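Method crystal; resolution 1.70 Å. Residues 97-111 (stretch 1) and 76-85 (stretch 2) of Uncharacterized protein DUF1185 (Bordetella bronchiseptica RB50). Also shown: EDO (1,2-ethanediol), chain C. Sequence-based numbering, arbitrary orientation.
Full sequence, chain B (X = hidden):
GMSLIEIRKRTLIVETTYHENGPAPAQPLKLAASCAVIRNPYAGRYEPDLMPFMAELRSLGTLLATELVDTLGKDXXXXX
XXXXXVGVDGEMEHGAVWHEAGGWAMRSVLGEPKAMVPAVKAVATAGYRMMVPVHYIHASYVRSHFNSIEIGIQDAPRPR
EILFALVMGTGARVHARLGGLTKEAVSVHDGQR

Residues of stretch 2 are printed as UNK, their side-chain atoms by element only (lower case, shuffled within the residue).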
# COMPACT_ATOMS: atom_id res chain seq x y z
N VAL B 97 -13.55 22.72 0.07
CA VAL B 97 -14.53 23.39 0.94
C VAL B 97 -14.12 23.39 2.44
O VAL B 97 -14.55 24.25 3.21
CB VAL B 97 -15.94 22.75 0.85
CG1 VAL B 97 -16.58 22.99 -0.52
CG2 VAL B 97 -15.91 21.25 1.21
N TRP B 98 -13.28 22.43 2.81
CA TRP B 98 -12.85 22.26 4.21
C TRP B 98 -11.85 23.32 4.69
O TRP B 98 -11.67 23.50 5.87
CB TRP B 98 -12.29 20.86 4.37
CG TRP B 98 -12.20 20.35 5.81
CD1 TRP B 98 -11.08 19.92 6.47
CD2 TRP B 98 -13.28 20.19 6.73
NE1 TRP B 98 -11.41 19.51 7.75
CE2 TRP B 98 -12.75 19.67 7.93
CE3 TRP B 98 -14.65 20.42 6.65
CZ2 TRP B 98 -13.54 19.36 9.02
CZ3 TRP B 98 -15.42 20.14 7.71
CH2 TRP B 98 -14.87 19.63 8.91
N HIS B 99 -11.18 24.00 3.76
CA HIS B 99 -10.26 25.06 4.16
C HIS B 99 -11.01 26.08 5.03
O HIS B 99 -10.57 26.39 6.13
CB HIS B 99 -9.61 25.71 2.96
CG HIS B 99 -8.58 24.85 2.30
ND1 HIS B 99 -7.31 24.68 2.82
CD2 HIS B 99 -8.61 24.14 1.14
CE1 HIS B 99 -6.62 23.87 2.03
NE2 HIS B 99 -7.38 23.54 1.00
N GLU B 100 -12.16 26.54 4.54
CA GLU B 100 -12.97 27.48 5.29
C GLU B 100 -13.77 26.75 6.36
O GLU B 100 -13.71 27.12 7.53
CB GLU B 100 -13.90 28.27 4.41
CG GLU B 100 -14.74 29.25 5.21
CD GLU B 100 -15.79 29.90 4.39
OE1 GLU B 100 -15.41 30.74 3.58
OE2 GLU B 100 -16.97 29.57 4.57
N ALA B 101 -14.45 25.67 5.99
CA ALA B 101 -15.36 25.00 6.92
C ALA B 101 -14.66 24.43 8.13
O ALA B 101 -15.12 24.61 9.25
CB ALA B 101 -16.21 23.92 6.22
N GLY B 102 -13.52 23.78 7.91
CA GLY B 102 -12.75 23.18 9.01
C GLY B 102 -11.90 24.20 9.73
O GLY B 102 -11.88 24.26 10.94
N GLY B 103 -11.21 25.02 8.96
CA GLY B 103 -10.28 26.00 9.50
C GLY B 103 -10.95 27.03 10.36
O GLY B 103 -10.57 27.25 11.50
N TRP B 104 -11.99 27.64 9.83
CA TRP B 104 -12.68 28.73 10.56
C TRP B 104 -13.40 28.21 11.78
O TRP B 104 -13.35 28.80 12.86
CB TRP B 104 -13.61 29.50 9.63
CG TRP B 104 -12.85 30.24 8.55
CD1 TRP B 104 -11.56 30.01 8.11
CD2 TRP B 104 -13.39 31.26 7.70
NE1 TRP B 104 -11.27 30.87 7.07
CE2 TRP B 104 -12.37 31.64 6.80
CE3 TRP B 104 -14.63 31.88 7.62
CZ2 TRP B 104 -12.56 32.60 5.82
CZ3 TRP B 104 -14.82 32.84 6.66
CH2 TRP B 104 -13.78 33.20 5.77
N ALA B 105 -14.04 27.06 11.63
CA ALA B 105 -14.72 26.44 12.77
C ALA B 105 -13.74 26.15 13.88
O ALA B 105 -14.00 26.43 15.06
CB ALA B 105 -15.47 25.16 12.35
N MSE B 106 -12.61 25.56 13.53
CA MSE B 106 -11.62 25.20 14.54
C MSE B 106 -11.05 26.44 15.21
O MSE B 106 -10.94 26.53 16.43
CB MSE B 106 -10.53 24.30 13.95
CG MSE B 106 -9.47 23.96 14.98
SE MSE B 106 -8.45 22.44 14.54
CE MSE B 106 -7.83 23.05 12.89
N ARG B 107 -10.68 27.42 14.40
CA ARG B 107 -10.15 28.64 14.97
C ARG B 107 -11.15 29.30 15.91
O ARG B 107 -10.77 29.78 16.98
CB ARG B 107 -9.62 29.57 13.88
CG ARG B 107 -8.37 28.94 13.30
CD ARG B 107 -7.92 29.66 12.09
NE ARG B 107 -7.35 30.94 12.44
CZ ARG B 107 -6.92 31.80 11.54
NH1 ARG B 107 -7.04 31.52 10.25
NH2 ARG B 107 -6.41 32.96 11.92
N SER B 108 -12.44 29.24 15.58
CA SER B 108 -13.46 29.83 16.46
C SER B 108 -13.60 29.08 17.79
O SER B 108 -13.72 29.69 18.85
CB SER B 108 -14.80 29.93 15.74
OG SER B 108 -14.68 30.87 14.67
N VAL B 109 -13.54 27.75 17.73
CA VAL B 109 -13.58 26.90 18.93
C VAL B 109 -12.41 27.21 19.86
O VAL B 109 -12.55 27.24 21.07
CB VAL B 109 -13.62 25.40 18.58
CG1 VAL B 109 -13.21 24.50 19.75
CG2 VAL B 109 -15.00 25.08 17.98
N LEU B 110 -11.28 27.53 19.26
CA LEU B 110 -10.04 27.81 20.00
C LEU B 110 -9.82 29.28 20.41
O LEU B 110 -8.73 29.62 20.84
CB LEU B 110 -8.85 27.33 19.19
CG LEU B 110 -8.69 25.82 18.98
CD1 LEU B 110 -7.52 25.42 18.06
CD2 LEU B 110 -8.53 25.17 20.36
N GLY B 111 -10.81 30.15 20.25
CA GLY B 111 -10.63 31.57 20.65
C GLY B 111 -9.85 32.41 19.65
O GLY B 111 -9.21 33.40 20.00
N UNK B 76 -4.36 22.78 26.52
CA UNK B 76 -3.19 22.05 26.08
C UNK B 76 -2.88 22.09 24.61
O UNK B 76 -1.99 21.40 24.15
c UNK B 76 -3.45 20.42 27.97
n UNK B 76 -4.40 19.63 28.42
c UNK B 76 -3.35 20.59 26.49
o UNK B 76 -2.65 20.99 28.72
N UNK B 77 -3.58 22.92 23.87
CA UNK B 77 -3.44 22.96 22.43
C UNK B 77 -2.36 23.92 21.94
O UNK B 77 -2.42 25.12 22.21
c UNK B 77 -4.63 23.25 20.21
c UNK B 77 -5.96 22.50 22.28
c UNK B 77 -5.84 21.00 22.23
c UNK B 77 -4.77 23.33 21.74
N UNK B 78 -1.41 23.38 21.20
CA UNK B 78 -0.36 24.18 20.61
C UNK B 78 -0.19 24.05 19.12
O UNK B 78 0.38 24.91 18.54
c UNK B 78 0.98 23.95 21.29
c UNK B 78 0.96 24.25 22.78
o UNK B 78 2.37 24.15 24.66
o UNK B 78 3.39 24.24 22.74
c UNK B 78 2.35 24.21 23.43
N UNK B 79 -0.68 22.97 18.49
CA UNK B 79 -0.56 22.80 17.04
C UNK B 79 -1.89 22.32 16.45
O UNK B 79 -2.70 21.74 17.14
c UNK B 79 0.31 20.37 17.16
c UNK B 79 0.58 21.80 16.65
c UNK B 79 1.96 22.30 17.14
N UNK B 80 -2.08 22.59 15.16
CA UNK B 80 -3.28 22.09 14.48
C UNK B 80 -3.07 21.94 12.97
O UNK B 80 -2.04 22.33 12.43
c UNK B 80 -4.57 22.93 14.81
c UNK B 80 -4.72 27.25 14.15
c UNK B 80 -4.56 24.45 14.58
o UNK B 80 -4.85 28.63 14.04
c UNK B 80 -5.55 25.22 15.15
c UNK B 80 -5.64 26.60 14.93
c UNK B 80 -3.69 26.53 13.56
c UNK B 80 -3.64 25.10 13.75
N UNK B 81 -4.08 21.33 12.36
CA UNK B 81 -4.16 21.11 10.95
C UNK B 81 -5.56 20.67 10.58
O UNK B 81 -6.41 20.40 11.43
c UNK B 81 -3.17 20.05 10.47
o UNK B 81 -3.05 20.06 9.04
N UNK B 82 -5.75 20.54 9.28
CA UNK B 82 -7.04 20.11 8.74
C UNK B 82 -6.78 19.35 7.48
O UNK B 82 -5.80 19.61 6.80
n UNK B 82 -7.76 26.06 6.67
c UNK B 82 -7.36 24.65 6.56
c UNK B 82 -8.06 23.69 7.50
c UNK B 82 -7.44 22.29 7.40
c UNK B 82 -7.95 21.31 8.47
N UNK B 83 -7.66 18.43 7.15
CA UNK B 83 -7.41 17.63 5.95
C UNK B 83 -8.67 17.04 5.39
O UNK B 83 -9.70 16.95 6.05
c UNK B 83 -6.40 16.52 6.28
N UNK B 84 -8.59 16.69 4.12
CA UNK B 84 -9.74 16.08 3.42
C UNK B 84 -9.30 15.01 2.43
O UNK B 84 -8.33 15.19 1.74
c UNK B 84 -10.57 17.12 2.69
N UNK B 85 -10.05 13.93 2.39
CA UNK B 85 -9.85 12.87 1.41
C UNK B 85 -11.21 12.64 0.74
O UNK B 85 -12.18 12.18 1.37
c UNK B 85 -8.91 10.55 0.78
c UNK B 85 -7.58 10.59 3.61
c UNK B 85 -9.31 11.53 1.98
c UNK B 85 -8.14 11.79 2.91
C1 EDO C . -8.42 29.25 4.95
O1 EDO C . -8.30 30.19 6.03
C2 EDO C . -9.58 29.62 4.01
O2 EDO C . -9.09 30.46 2.97
O HOH W 1 -6.27 26.80 4.41

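Position 76 carries two carbons, the second bearing one oxygen and one nitrogen, and touches nothing on stretch 1. The amide is too short for glutamine, so this is Asn 76; it suits an exposed site, its ND2 hydrogen-bonded elsewhere in the structure. Position 77 has four carbons, forked at the first, with one arm two carbons long, and meets Leu 110 just past the end of the helix. This is Ile 77, directed toward stretch 1; its CG1 lies 4.2 Å from Leu 110 CD2, an apolar pairing suited to a buried site.

At position 78 three carbons end in two oxygens, without contact to stretch 1. The carboxylate makes it Glu 78, partly exposed, with OE1 hydrogen-bonded elsewhere in the structure. Position 79 has one carbon carrying two more, the short symmetric fork of Val 79; beta-branched residues favour strands, and this one is buried but out of reach of stretch 1.

Position 80 shows one carbon, then a six-carbon ring bearing an oxygen, and touches Met 106, Arg 107 and Leu 110: Tyr 80. Its CD2 lies 3.5 Å from Leu 110 CD1, which approaches the ring edge, while its CB is 3.8 Å from Met 106 CE. Met 106 SE lies obliquely, 5.1 Å from the centroid of the Tyr 80 ring. The hydroxyl OH reaches Arg 107 CG at 3.6 Å and is hydrogen-bonded elsewhere in the structure, so the polar tip of a buried ring is satisfied.

Position 81 has one carbon and one oxygen, pointing away from the helix, but its backbone O lies 3.3 Å from Met 106 CE. This is Ser 81, buried with its OG satisfied elsewhere in the structure.

Position 82 has four carbons in a row ending in nitrogen, passing Gly 103 to reach His 99: Lys 82. Its CD is 3.7 Å from Gly 103 N, and NZ donates a hydrogen bond to His 99 O at 2.9 Å. A water accepts a second from Lys 82 NZ at 2.8 Å and also bonds His 99 ND1 at 2.8 Å. Gly 103 leaves room: an ideal CB there would fall 2.5 Å from Lys 82 NZ, a clash.

Position 83 has one carbon, pointing away; its backbone O lies 3.3 Å from Trp 98 CD1. It is Ala 83, small and apolar at a buried site. Position 84 also has one carbon, its CB 4.4 Å from Trp 98 CB: Ala 84, compact enough to pack there. Position 85, four carbons forked at the first with one two-carbon arm, is out of reach: Ile 85, beta-branched and apolar in a buried strand.

The helix and strand run roughly antiparallel, at 152°. Strand alternation turns Tyr 80, Lys 82 and Ala 84 toward the helix, in register with Met 106, Gly 102 and Trp 98. Apolar packing is thus joined by one lysine hydrogen bond.

Stretch 2 76-85: NIEVYSKAAI
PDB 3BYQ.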